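Local coordinates for protein N5-carboxyaminoimidazole ribonucleotide synthetase (Bacillus anthracis, PDB 3QFF) that probably catalyses the ATP-dependent carboxylation of 5-aminoimidazole ribonucleotide with bicarbonate to N5-carboxyaminoimidazole ribonucleotide in purine biosynthesis, at residues A[26-31]-A[282-287]; A[78-83]-A[300-305]; A[198-203]-A[292-297]; A[315-320]-A[367-372]; A[319-324]-A[339-344]. All coordinates share one frame; numbering follows the deposited sequence.

The five contacts tie together the three parts of the chain. Interactions 1 and 2 join the N-terminal preATP-grasp region to residues 282-287 and to helix 294-303; their centres lie about 13 Å apart and they touch through M29, whose side chain packs on T80. Interaction 3 uses the same helix 294-303 as interaction 2, nested inside the loop that interaction 2 closes, and seats it on strand 195-203. Interactions 4 and 5 follow in series and share strand 316-322 in the C-terminal region, their centres about 12 Å apart. Strands 195-203, 316-322 and 339-343 belong to one antiparallel sheet, so the ATP-grasp and C-terminal regions form a continuous body on which the N-terminal region rests.

Interaction 1: residues A[26-31]-A[282-287]; sequences GRMMAL and SGHYTQ
M28 reaches out from helix 24-35 with its thioether end between H284 of the facing turn and Q287 just after it, and crosses each side chain at about a right angle. Its methyl CE lies over a face of the H284 imidazole, 4.0 Å from the ring centroid and 30° off the normal, a CH-pi contact. CE is nearest the CE1 and NE2 end of the ring, at 3.6 Å from H284 CE1. The sulfur stands higher above the same ring, SD being 4.7 Å from the centroid. A bend at the last torsion (chi3 -74°) turns CE down onto the imidazole while SD stays beside the Q287 amide, with M28 SD 3.4 Å from Q287 NE2. One water adds a polar link, donating to M28 O and accepting from Q287 NE2. The H284 ring also stacks with H357, and F295 touches M28 as well. Within the turn, G283 O accepts from both T286 N and T286 OG1, the hydroxyl bond being short (2.6 Å) and almost straight in line with the carbonyl. E35 of the second subunit packs on M28, bringing the contact to the dimer interface. The arrangement sets a type I turn from G283 to T286, leading into helix 286-289, against the helix that follows a glycine-rich turn (G21, G23, with G26 in the helix), consistent with a Rossmann-type strand-turn-helix in the preATP-grasp domain.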
# COMPACT_ATOMS: atom_id res chain seq x y z
N GLY A 26 -2.64 -8.22 11.50
CA GLY A 26 -1.83 -7.22 12.19
C GLY A 26 -0.77 -6.58 11.29
O GLY A 26 -0.63 -5.36 11.28
N ARG A 27 -0.01 -7.38 10.56
CA ARG A 27 1.03 -6.84 9.67
C ARG A 27 0.44 -5.89 8.63
O ARG A 27 0.96 -4.80 8.40
CB ARG A 27 1.77 -7.99 8.98
CG ARG A 27 2.80 -7.55 7.92
CD ARG A 27 3.28 -8.80 7.19
NE ARG A 27 4.32 -8.57 6.18
CZ ARG A 27 5.63 -8.64 6.41
NH1 ARG A 27 6.09 -8.88 7.63
NH2 ARG A 27 6.49 -8.45 5.40
N MET A 28 -0.66 -6.30 8.01
CA MET A 28 -1.28 -5.46 6.98
C MET A 28 -1.94 -4.19 7.53
O MET A 28 -1.89 -3.14 6.87
CB MET A 28 -2.24 -6.29 6.13
CG MET A 28 -1.47 -7.19 5.17
SD MET A 28 -2.51 -8.26 4.17
CE MET A 28 -3.05 -9.52 5.33
N MET A 29 -2.52 -4.25 8.73
CA MET A 29 -3.01 -3.03 9.41
C MET A 29 -1.82 -2.09 9.63
O MET A 29 -1.90 -0.88 9.43
CB MET A 29 -3.58 -3.37 10.80
CG MET A 29 -4.99 -3.97 10.87
SD MET A 29 -5.40 -4.30 12.63
CE MET A 29 -6.93 -5.22 12.51
N ALA A 30 -0.72 -2.68 10.08
CA ALA A 30 0.46 -1.92 10.48
C ALA A 30 1.14 -1.25 9.28
O ALA A 30 1.63 -0.12 9.39
CB ALA A 30 1.43 -2.81 11.24
N LEU A 31 1.16 -1.95 8.14
CA LEU A 31 1.68 -1.37 6.89
C LEU A 31 0.85 -0.18 6.42
O LEU A 31 1.41 0.84 5.99
CB LEU A 31 1.80 -2.44 5.80
CG LEU A 31 2.99 -3.41 6.02
CD1 LEU A 31 2.84 -4.67 5.19
CD2 LEU A 31 4.32 -2.74 5.69
N SER A 282 -11.47 -12.55 3.19
CA SER A 282 -12.31 -12.28 2.02
C SER A 282 -12.29 -10.79 1.57
O SER A 282 -12.91 -10.45 0.57
CB SER A 282 -13.74 -12.81 2.23
OG SER A 282 -14.50 -12.03 3.15
N GLY A 283 -11.57 -9.94 2.30
CA GLY A 283 -11.38 -8.53 1.95
C GLY A 283 -9.98 -8.16 1.47
O GLY A 283 -9.69 -6.99 1.21
N HIS A 284 -9.08 -9.14 1.35
CA HIS A 284 -7.71 -8.84 0.90
C HIS A 284 -7.64 -8.29 -0.53
O HIS A 284 -6.70 -7.55 -0.88
CB HIS A 284 -6.80 -10.08 1.00
CG HIS A 284 -6.55 -10.55 2.40
ND1 HIS A 284 -6.83 -9.78 3.51
CD2 HIS A 284 -5.99 -11.69 2.86
CE1 HIS A 284 -6.48 -10.44 4.60
NE2 HIS A 284 -5.96 -11.61 4.23
N TYR A 285 -8.64 -8.64 -1.35
CA TYR A 285 -8.74 -8.08 -2.70
C TYR A 285 -8.68 -6.55 -2.70
O TYR A 285 -8.23 -5.96 -3.68
CB TYR A 285 -10.03 -8.53 -3.39
CG TYR A 285 -11.29 -7.82 -2.92
CD1 TYR A 285 -12.05 -8.31 -1.86
CD2 TYR A 285 -11.74 -6.67 -3.58
CE1 TYR A 285 -13.22 -7.67 -1.45
CE2 TYR A 285 -12.89 -6.01 -3.18
CZ TYR A 285 -13.63 -6.52 -2.12
OH TYR A 285 -14.76 -5.86 -1.74
N THR A 286 -9.16 -5.91 -1.63
CA THR A 286 -9.26 -4.45 -1.57
C THR A 286 -7.90 -3.76 -1.64
O THR A 286 -7.82 -2.58 -1.99
CB THR A 286 -9.94 -3.95 -0.28
OG1 THR A 286 -9.21 -4.42 0.87
CG2 THR A 286 -11.38 -4.44 -0.22
N GLN A 287 -6.83 -4.47 -1.28
CA GLN A 287 -5.47 -3.93 -1.28
C GLN A 287 -5.01 -3.47 -2.64
O GLN A 287 -4.21 -2.56 -2.75
CB GLN A 287 -4.47 -4.97 -0.79
CG GLN A 287 -4.44 -5.16 0.72
CD GLN A 287 -3.33 -6.11 1.11
OE1 GLN A 287 -3.24 -7.24 0.60
NE2 GLN A 287 -2.46 -5.64 1.99
O HOH W 1 -1.74 -3.20 4.01

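Interaction 2: residues A[78-83]-A[300-305]; sequences VVTYEF and RAICNL
I302, in the last turn of helix 294-303, reaches both V78 and T80 with its CD1 methyl, two residues on the same face of strand 78-81. CG1 of I302 sits between the backbone N and the carbonyl carbon (chi1 66°), an uncommon choice for a helical isoleucine, and the extended second torsion carries CD1 to the strand. There it lies 3.8 Å from T80 CB and 4.1 Å from V78 CG2. I302 crosses the T80 side chain at about a right angle, and CD1 meets both CB and CG2. With OG1 opposite the backbone N (chi1 -178°), T80 keeps its hydroxyl for Q102 OE1 and H298 NE2, leaving the carbon side to I302. The two methyls of V78 divide the work: CG2 goes to I302, while CG1 is 4.2 Å from C303 SG. A Schellman motif ends the helix: N304 has positive phi, L305 N bonds R300 O at 2.8 Å, and N304 N bonds A301 O weakly. Strand 78-81 is the last of the four parallel strands; its backbone bonds to strand 16-20, whose I17 also touches V78 and C303, and V79 also bonds to Y99; M29 of helix 24-35 packs on T80 alongside.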
# COMPACT_ATOMS: atom_id res chain seq x y z
N VAL A 78 -4.12 4.32 20.76
CA VAL A 78 -5.34 3.59 20.42
C VAL A 78 -4.97 2.12 20.34
O VAL A 78 -3.87 1.77 19.89
CB VAL A 78 -6.02 4.12 19.10
CG1 VAL A 78 -5.10 4.01 17.89
CG2 VAL A 78 -7.37 3.39 18.83
N VAL A 79 -5.87 1.26 20.80
CA VAL A 79 -5.66 -0.19 20.76
C VAL A 79 -6.70 -0.86 19.84
O VAL A 79 -7.89 -0.55 19.91
CB VAL A 79 -5.69 -0.81 22.19
CG1 VAL A 79 -5.48 -2.34 22.16
CG2 VAL A 79 -4.62 -0.15 23.09
N THR A 80 -6.24 -1.76 18.99
CA THR A 80 -7.11 -2.62 18.20
C THR A 80 -6.61 -4.06 18.32
O THR A 80 -5.56 -4.31 18.92
CB THR A 80 -7.23 -2.13 16.70
OG1 THR A 80 -8.13 -2.98 15.98
CG2 THR A 80 -5.87 -2.14 16.01
N TYR A 81 -7.36 -5.00 17.77
CA TYR A 81 -6.99 -6.41 17.86
C TYR A 81 -7.13 -7.12 16.53
O TYR A 81 -8.01 -6.80 15.73
CB TYR A 81 -7.89 -7.12 18.89
CG TYR A 81 -9.36 -6.98 18.53
CD1 TYR A 81 -10.14 -5.95 19.06
CD2 TYR A 81 -9.95 -7.85 17.61
CE1 TYR A 81 -11.49 -5.81 18.70
CE2 TYR A 81 -11.28 -7.72 17.24
CZ TYR A 81 -12.04 -6.71 17.78
OH TYR A 81 -13.35 -6.59 17.40
N GLU A 82 -6.27 -8.11 16.32
CA GLU A 82 -6.45 -9.12 15.29
C GLU A 82 -6.94 -10.40 15.97
O GLU A 82 -7.81 -11.11 15.45
CB GLU A 82 -5.13 -9.40 14.57
CG GLU A 82 -4.96 -10.87 14.16
CD GLU A 82 -3.56 -11.20 13.74
OE1 GLU A 82 -2.84 -11.85 14.52
OE2 GLU A 82 -3.19 -10.80 12.62
N PHE A 83 -6.36 -10.68 17.14
CA PHE A 83 -6.73 -11.87 17.90
C PHE A 83 -8.05 -11.60 18.60
O PHE A 83 -8.21 -10.58 19.28
CB PHE A 83 -5.63 -12.24 18.90
CG PHE A 83 -5.96 -13.45 19.74
CD1 PHE A 83 -6.28 -13.30 21.09
CD2 PHE A 83 -5.97 -14.73 19.17
CE1 PHE A 83 -6.60 -14.42 21.88
CE2 PHE A 83 -6.29 -15.85 19.95
CZ PHE A 83 -6.60 -15.70 21.31
N ARG A 300 -8.33 4.27 9.68
CA ARG A 300 -9.10 5.52 9.66
C ARG A 300 -10.30 5.46 10.59
O ARG A 300 -10.58 6.43 11.27
CB ARG A 300 -9.59 5.87 8.25
CG ARG A 300 -8.48 6.21 7.27
CD ARG A 300 -8.98 6.15 5.81
NE ARG A 300 -8.04 6.79 4.90
CZ ARG A 300 -6.93 6.24 4.41
NH1 ARG A 300 -6.58 5.00 4.73
NH2 ARG A 300 -6.14 6.94 3.58
N ALA A 301 -10.99 4.32 10.60
CA ALA A 301 -12.19 4.13 11.41
C ALA A 301 -11.91 4.25 12.92
O ALA A 301 -12.65 4.94 13.64
CB ALA A 301 -12.86 2.76 11.11
N ILE A 302 -10.87 3.57 13.39
CA ILE A 302 -10.57 3.59 14.82
C ILE A 302 -9.92 4.91 15.27
O ILE A 302 -10.07 5.31 16.42
CB ILE A 302 -9.72 2.37 15.27
CG1 ILE A 302 -8.32 2.43 14.66
CG2 ILE A 302 -10.47 1.04 14.96
CD1 ILE A 302 -7.34 1.43 15.25
N CYS A 303 -9.20 5.56 14.36
CA CYS A 303 -8.56 6.84 14.65
C CYS A 303 -9.52 8.01 14.42
O CYS A 303 -9.18 9.16 14.73
CB CYS A 303 -7.29 7.03 13.81
SG CYS A 303 -5.93 5.90 14.18
N ASN A 304 -10.70 7.71 13.88
CA ASN A 304 -11.73 8.71 13.58
C ASN A 304 -11.26 9.74 12.54
O ASN A 304 -11.48 10.94 12.68
CB ASN A 304 -12.25 9.37 14.87
CG ASN A 304 -13.62 10.02 14.69
OD1 ASN A 304 -14.39 9.66 13.79
ND2 ASN A 304 -13.94 10.99 15.56
N LEU A 305 -10.58 9.26 11.51
CA LEU A 305 -10.29 10.08 10.33
C LEU A 305 -11.42 9.89 9.32
O LEU A 305 -12.19 8.92 9.42
CB LEU A 305 -8.96 9.67 9.71
CG LEU A 305 -7.76 9.51 10.66
CD1 LEU A 305 -6.58 8.97 9.89
CD2 LEU A 305 -7.40 10.85 11.34

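Interaction 3: residues A[198-203]-A[292-297]; sequences SVIVIR and TSQFGQ
I202 and Q297 make the larger of two contacts between strand 195-203 and the first turn of helix 294-303. The isoleucine crosses the glutamine stem at about a right angle: CG1 of I202 is 3.7 Å from Q297 CB and its CD1 is 3.8 Å from the same atom. Q297 folds back at its second torsion (chi2 -70°), which brings NE2 to G308 O in a hydrogen bond. One turn earlier, I200 CD1 touches Q294 OE1 at 3.8 Å, while Q294 NE2 bonds H280 O; both amides thus have polar partners beyond the apolar strand face. Further out, the helix start is fixed by S293 at the N-cap, whose OG accepts from G296 N nearly straight (3.0 Å, 174°) and only weakly from F295 N; T286 OG1 bonds Q294 N. On the strand side, T257 packs on I200 and I202. A helix seated on a strand of the large antiparallel sheet fits the ATP-grasp fold, with the I200 side chain about 14 Å from the bound ADP.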
# COMPACT_ATOMS: atom_id res chain seq x y z
N SER A 198 -19.50 -12.39 0.62
CA SER A 198 -19.23 -11.59 1.79
C SER A 198 -19.13 -10.11 1.46
O SER A 198 -18.81 -9.74 0.33
CB SER A 198 -17.98 -12.07 2.53
OG SER A 198 -16.82 -11.73 1.81
N VAL A 199 -19.42 -9.27 2.46
CA VAL A 199 -19.36 -7.82 2.34
C VAL A 199 -18.59 -7.30 3.57
O VAL A 199 -18.87 -7.72 4.71
CB VAL A 199 -20.78 -7.18 2.34
CG1 VAL A 199 -20.71 -5.65 2.47
CG2 VAL A 199 -21.55 -7.55 1.07
N ILE A 200 -17.61 -6.43 3.32
CA ILE A 200 -16.87 -5.77 4.38
C ILE A 200 -17.52 -4.41 4.57
O ILE A 200 -17.66 -3.65 3.61
CB ILE A 200 -15.36 -5.55 4.03
CG1 ILE A 200 -14.66 -6.84 3.56
CG2 ILE A 200 -14.61 -4.90 5.22
CD1 ILE A 200 -14.45 -7.89 4.63
N VAL A 201 -17.95 -4.13 5.80
CA VAL A 201 -18.48 -2.80 6.12
C VAL A 201 -17.59 -2.10 7.16
O VAL A 201 -17.03 -2.75 8.07
CB VAL A 201 -20.00 -2.84 6.53
CG1 VAL A 201 -20.26 -3.92 7.57
CG2 VAL A 201 -20.49 -1.47 6.99
N ILE A 202 -17.43 -0.79 7.00
CA ILE A 202 -16.59 0.01 7.88
C ILE A 202 -17.43 1.08 8.52
O ILE A 202 -18.18 1.76 7.81
CB ILE A 202 -15.48 0.74 7.08
CG1 ILE A 202 -14.76 -0.19 6.10
CG2 ILE A 202 -14.50 1.50 8.06
CD1 ILE A 202 -14.00 -1.36 6.76
N ARG A 203 -17.30 1.26 9.83
CA ARG A 203 -18.00 2.34 10.52
C ARG A 203 -17.03 3.03 11.47
O ARG A 203 -16.43 2.37 12.33
CB ARG A 203 -19.23 1.83 11.28
CG ARG A 203 -20.10 2.94 11.85
CD ARG A 203 -21.50 2.46 12.25
NE ARG A 203 -22.25 3.51 12.95
CZ ARG A 203 -22.13 3.80 14.25
NH1 ARG A 203 -21.30 3.12 15.02
NH2 ARG A 203 -22.86 4.78 14.78
N THR A 292 -9.54 2.34 -1.43
CA THR A 292 -8.91 2.20 -0.11
C THR A 292 -8.93 0.72 0.27
O THR A 292 -9.92 0.05 0.02
CB THR A 292 -9.72 2.94 1.01
OG1 THR A 292 -10.11 4.24 0.56
CG2 THR A 292 -8.88 3.09 2.30
N SER A 293 -7.88 0.22 0.91
CA SER A 293 -7.95 -1.17 1.38
C SER A 293 -8.76 -1.29 2.67
O SER A 293 -8.92 -0.32 3.41
CB SER A 293 -6.55 -1.74 1.59
OG SER A 293 -6.04 -1.35 2.84
N GLN A 294 -9.26 -2.49 2.96
CA GLN A 294 -9.91 -2.72 4.25
C GLN A 294 -9.02 -2.32 5.43
O GLN A 294 -9.52 -1.92 6.50
CB GLN A 294 -10.37 -4.18 4.38
CG GLN A 294 -9.24 -5.21 4.45
CD GLN A 294 -9.75 -6.63 4.69
OE1 GLN A 294 -10.84 -6.84 5.22
NE2 GLN A 294 -8.92 -7.61 4.34
N PHE A 295 -7.70 -2.44 5.23
CA PHE A 295 -6.71 -2.09 6.25
C PHE A 295 -6.56 -0.58 6.46
O PHE A 295 -6.58 -0.11 7.62
CB PHE A 295 -5.35 -2.77 5.96
CG PHE A 295 -5.45 -4.27 5.91
CD1 PHE A 295 -5.47 -4.95 4.69
CD2 PHE A 295 -5.59 -4.99 7.09
CE1 PHE A 295 -5.61 -6.34 4.67
CE2 PHE A 295 -5.73 -6.37 7.09
CZ PHE A 295 -5.74 -7.05 5.87
N GLY A 296 -6.40 0.16 5.37
CA GLY A 296 -6.43 1.63 5.44
C GLY A 296 -7.74 2.13 6.03
O GLY A 296 -7.75 3.11 6.80
N GLN A 297 -8.84 1.46 5.69
CA GLN A 297 -10.16 1.81 6.24
C GLN A 297 -10.25 1.57 7.74
O GLN A 297 -10.76 2.41 8.48
CB GLN A 297 -11.31 1.06 5.53
CG GLN A 297 -11.56 1.52 4.11
CD GLN A 297 -12.18 2.92 4.02
OE1 GLN A 297 -11.64 3.89 4.57
NE2 GLN A 297 -13.30 3.03 3.33

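Interaction 4: residues A[315-320]-A[367-372]; sequences PVVMVN and VALEKA
Strand 316-320 and helix 367-372 run in nearly the same direction, 27° apart with axes 8.2 Å from each other at closest, so that V317 faces A368 and V319 faces A372. The nearest CA atoms, those of V317 and A368, are 6.2 Å apart, a close seating that the small alanine allows. V317 carries most of the contact. With CG1 opposite the backbone N (chi1 173°), its CG2 branch drops toward the helix, 3.7 Å from A368 CB. The same methyl meets L369 CD2 at 3.8 Å, and L369 CD2 also touches V317 CG1, the leucine crossing the valine at about a right angle. One strand repeat and one helical turn further on, V319 CG2 lies against A372 CB at 4.1 Å, a looser meeting. I365 at the start of the helix also packs on V317, and I360 of the neighbouring strand 354-361 touches both V319 and A372. K371, on the flank, sends its amine to R335 O. Methyl and methine groups alone meet across the contact: the helix is held on the C-terminal part of the large antiparallel sheet by dispersion and by burial of apolar surface.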
# COMPACT_ATOMS: atom_id res chain seq x y z
N PRO A 315 -11.71 -5.32 -11.74
CA PRO A 315 -12.12 -6.65 -11.28
C PRO A 315 -10.91 -7.49 -10.81
O PRO A 315 -9.80 -7.33 -11.33
CB PRO A 315 -12.80 -7.26 -12.51
CG PRO A 315 -13.27 -6.08 -13.31
CD PRO A 315 -12.19 -5.04 -13.11
N VAL A 316 -11.13 -8.36 -9.83
CA VAL A 316 -10.04 -9.03 -9.14
C VAL A 316 -10.43 -10.44 -8.70
O VAL A 316 -11.58 -10.71 -8.33
CB VAL A 316 -9.52 -8.17 -7.92
CG1 VAL A 316 -10.68 -7.80 -6.98
CG2 VAL A 316 -8.37 -8.88 -7.14
N VAL A 317 -9.46 -11.35 -8.76
CA VAL A 317 -9.58 -12.64 -8.08
C VAL A 317 -8.44 -12.71 -7.09
O VAL A 317 -7.26 -12.70 -7.48
CB VAL A 317 -9.51 -13.85 -9.07
CG1 VAL A 317 -9.46 -15.18 -8.32
CG2 VAL A 317 -10.72 -13.82 -10.00
N MET A 318 -8.79 -12.78 -5.81
CA MET A 318 -7.81 -13.05 -4.79
C MET A 318 -7.66 -14.56 -4.67
O MET A 318 -8.68 -15.27 -4.62
CB MET A 318 -8.22 -12.47 -3.44
CG MET A 318 -7.11 -12.66 -2.40
SD MET A 318 -7.63 -13.16 -0.77
CE MET A 318 -8.29 -14.81 -1.06
N VAL A 319 -6.42 -15.04 -4.66
CA VAL A 319 -6.17 -16.46 -4.38
C VAL A 319 -5.29 -16.61 -3.15
O VAL A 319 -4.25 -15.97 -3.05
CB VAL A 319 -5.50 -17.20 -5.56
CG1 VAL A 319 -5.70 -18.72 -5.40
CG2 VAL A 319 -6.09 -16.76 -6.87
N ASN A 320 -5.72 -17.45 -2.21
CA ASN A 320 -4.91 -17.72 -1.03
C ASN A 320 -3.67 -18.57 -1.32
O ASN A 320 -3.74 -19.50 -2.12
CB ASN A 320 -5.74 -18.42 0.06
CG ASN A 320 -6.24 -17.47 1.13
OD1 ASN A 320 -5.88 -16.30 1.18
ND2 ASN A 320 -7.08 -18.00 2.02
N VAL A 367 -10.98 -14.29 -17.17
CA VAL A 367 -9.58 -14.33 -17.59
C VAL A 367 -8.69 -14.47 -16.36
O VAL A 367 -7.74 -15.25 -16.36
CB VAL A 367 -9.23 -13.09 -18.44
CG1 VAL A 367 -7.74 -13.05 -18.77
CG2 VAL A 367 -10.05 -13.09 -19.74
N ALA A 368 -9.02 -13.72 -15.30
CA ALA A 368 -8.32 -13.83 -14.02
C ALA A 368 -8.44 -15.23 -13.43
O ALA A 368 -7.46 -15.79 -12.92
CB ALA A 368 -8.82 -12.77 -13.04
N LEU A 369 -9.65 -15.79 -13.49
CA LEU A 369 -9.85 -17.17 -13.02
C LEU A 369 -8.98 -18.16 -13.79
O LEU A 369 -8.36 -19.04 -13.20
CB LEU A 369 -11.33 -17.57 -13.09
CG LEU A 369 -12.23 -16.97 -12.00
CD1 LEU A 369 -13.69 -17.31 -12.26
CD2 LEU A 369 -11.80 -17.45 -10.62
N GLU A 370 -8.92 -17.97 -15.11
CA GLU A 370 -8.12 -18.83 -15.97
C GLU A 370 -6.63 -18.68 -15.66
O GLU A 370 -5.89 -19.68 -15.63
CB GLU A 370 -8.40 -18.51 -17.44
CG GLU A 370 -8.50 -19.73 -18.33
CD GLU A 370 -8.19 -19.41 -19.78
OE1 GLU A 370 -7.14 -18.78 -20.04
OE2 GLU A 370 -8.98 -19.81 -20.67
N LYS A 371 -6.21 -17.45 -15.40
CA LYS A 371 -4.82 -17.20 -15.03
C LYS A 371 -4.37 -18.03 -13.82
O LYS A 371 -3.31 -18.67 -13.87
CB LYS A 371 -4.55 -15.71 -14.79
CG LYS A 371 -3.10 -15.40 -14.40
CD LYS A 371 -2.13 -15.56 -15.58
CE LYS A 371 -0.69 -15.46 -15.07
NZ LYS A 371 0.33 -15.75 -16.12
N ALA A 372 -5.17 -18.04 -12.76
CA ALA A 372 -4.88 -18.87 -11.59
C ALA A 372 -4.76 -20.36 -11.93
O ALA A 372 -3.82 -21.02 -11.50
CB ALA A 372 -5.94 -18.64 -10.49

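Interaction 5: residues A[319-324]-A[339-344]; sequences VNILGE and CYLHLY
This is an apolar contact between two next-nearest strands of the large antiparallel sheet, in which I321 of strand 316-322 meets L341 and L343 of strand 339-343, the outermost strand of this chain's sheet. Strand 354-361 lies between them and bonds to both, so the axes of segments 319-322 and 339-343 stay 8.9 Å apart and run 38° from parallel; the gap is bridged by side-chain ends. I321 does so with one atom. Its CG1 stands opposite the carbonyl carbon (chi1 -56°) and the chain continues extended, placing CD1 against both leucines. I321 CD1 to L341 CD1 is 3.5 Å, tighter than usual for two methyls, whereas I321 CD1 to L343 CD2 is a relaxed 4.1 Å. Each leucine is crossed at about a right angle. V329 of helix 323-331 packs on I321 and L341, and I326 of that helix on L343, closing the cluster over the sheet. H342, between the leucines, is bonded through NE2 to D288 and stacks on H357. M36 of the second subunit touches L341 and L343. The three side chains meet by dispersion alone, while at the dimer interface the L343 backbone also bonds to the second subunit.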
# COMPACT_ATOMS: atom_id res chain seq x y z
N VAL A 319 -6.42 -15.04 -4.66
CA VAL A 319 -6.17 -16.46 -4.38
C VAL A 319 -5.29 -16.61 -3.15
O VAL A 319 -4.25 -15.97 -3.05
CB VAL A 319 -5.50 -17.20 -5.56
CG1 VAL A 319 -5.70 -18.72 -5.40
CG2 VAL A 319 -6.09 -16.76 -6.87
N ASN A 320 -5.72 -17.45 -2.21
CA ASN A 320 -4.91 -17.72 -1.03
C ASN A 320 -3.67 -18.57 -1.32
O ASN A 320 -3.74 -19.50 -2.12
CB ASN A 320 -5.74 -18.42 0.06
CG ASN A 320 -6.24 -17.47 1.13
OD1 ASN A 320 -5.88 -16.30 1.18
ND2 ASN A 320 -7.08 -18.00 2.02
N ILE A 321 -2.57 -18.23 -0.65
CA ILE A 321 -1.32 -18.99 -0.68
C ILE A 321 -1.09 -19.69 0.66
O ILE A 321 -0.70 -19.07 1.65
CB ILE A 321 -0.09 -18.12 -1.09
CG1 ILE A 321 -0.36 -17.44 -2.44
CG2 ILE A 321 1.22 -18.96 -1.13
CD1 ILE A 321 0.50 -16.21 -2.68
N LEU A 322 -1.36 -20.99 0.68
CA LEU A 322 -1.14 -21.81 1.87
C LEU A 322 0.29 -22.35 1.86
O LEU A 322 1.00 -22.20 0.87
CB LEU A 322 -2.17 -22.95 1.95
CG LEU A 322 -3.66 -22.57 1.74
CD1 LEU A 322 -4.56 -23.82 1.92
CD2 LEU A 322 -4.07 -21.48 2.72
N GLY A 323 0.71 -22.94 2.98
CA GLY A 323 2.01 -23.62 3.06
C GLY A 323 2.26 -24.56 1.89
O GLY A 323 3.34 -24.56 1.31
N GLU A 324 1.24 -25.35 1.52
CA GLU A 324 1.32 -26.27 0.38
C GLU A 324 1.49 -25.58 -0.99
O GLU A 324 1.74 -26.26 -2.00
CB GLU A 324 0.09 -27.18 0.33
CG GLU A 324 -1.19 -26.45 -0.09
CD GLU A 324 -2.34 -27.37 -0.48
OE1 GLU A 324 -2.19 -28.18 -1.41
OE2 GLU A 324 -3.42 -27.25 0.14
N CYS A 339 -0.50 -10.03 -11.69
CA CYS A 339 -0.76 -10.63 -10.39
C CYS A 339 -0.01 -9.81 -9.36
O CYS A 339 1.11 -9.35 -9.63
CB CYS A 339 -0.25 -12.08 -10.35
SG CYS A 339 -1.01 -13.18 -11.56
N TYR A 340 -0.62 -9.61 -8.20
CA TYR A 340 -0.04 -8.77 -7.16
C TYR A 340 0.15 -9.58 -5.88
O TYR A 340 -0.82 -9.91 -5.16
CB TYR A 340 -0.86 -7.49 -6.97
CG TYR A 340 -0.89 -6.72 -8.28
CD1 TYR A 340 -1.88 -6.97 -9.23
CD2 TYR A 340 0.14 -5.82 -8.60
CE1 TYR A 340 -1.88 -6.31 -10.46
CE2 TYR A 340 0.13 -5.15 -9.83
CZ TYR A 340 -0.87 -5.40 -10.75
OH TYR A 340 -0.86 -4.76 -11.97
N LEU A 341 1.41 -9.91 -5.62
CA LEU A 341 1.78 -10.85 -4.58
C LEU A 341 1.89 -10.19 -3.21
O LEU A 341 2.51 -9.14 -3.07
CB LEU A 341 3.10 -11.54 -4.95
CG LEU A 341 3.69 -12.65 -4.07
CD1 LEU A 341 2.71 -13.83 -3.90
CD2 LEU A 341 5.02 -13.13 -4.67
N HIS A 342 1.26 -10.81 -2.22
CA HIS A 342 1.47 -10.44 -0.82
C HIS A 342 1.99 -11.64 -0.05
O HIS A 342 1.40 -12.72 -0.11
CB HIS A 342 0.18 -9.89 -0.22
CG HIS A 342 -0.34 -8.70 -0.97
ND1 HIS A 342 -0.15 -7.41 -0.55
CD2 HIS A 342 -0.97 -8.62 -2.16
CE1 HIS A 342 -0.68 -6.58 -1.43
NE2 HIS A 342 -1.17 -7.29 -2.43
N LEU A 343 3.11 -11.47 0.62
CA LEU A 343 3.63 -12.55 1.46
C LEU A 343 3.85 -12.03 2.87
O LEU A 343 4.32 -10.91 3.06
CB LEU A 343 4.89 -13.18 0.85
CG LEU A 343 4.71 -13.86 -0.52
CD1 LEU A 343 6.05 -14.29 -1.11
CD2 LEU A 343 3.78 -15.08 -0.43
N TYR A 344 3.51 -12.85 3.86
CA TYR A 344 3.34 -12.37 5.22
C TYR A 344 4.59 -12.43 6.10
O TYR A 344 4.60 -11.91 7.21
CB TYR A 344 2.17 -13.12 5.89
CG TYR A 344 0.85 -13.12 5.12
CD1 TYR A 344 -0.03 -14.21 5.22
CD2 TYR A 344 0.47 -12.03 4.32
CE1 TYR A 344 -1.27 -14.21 4.55
CE2 TYR A 344 -0.76 -12.03 3.64
CZ TYR A 344 -1.62 -13.13 3.77
OH TYR A 344 -2.82 -13.13 3.11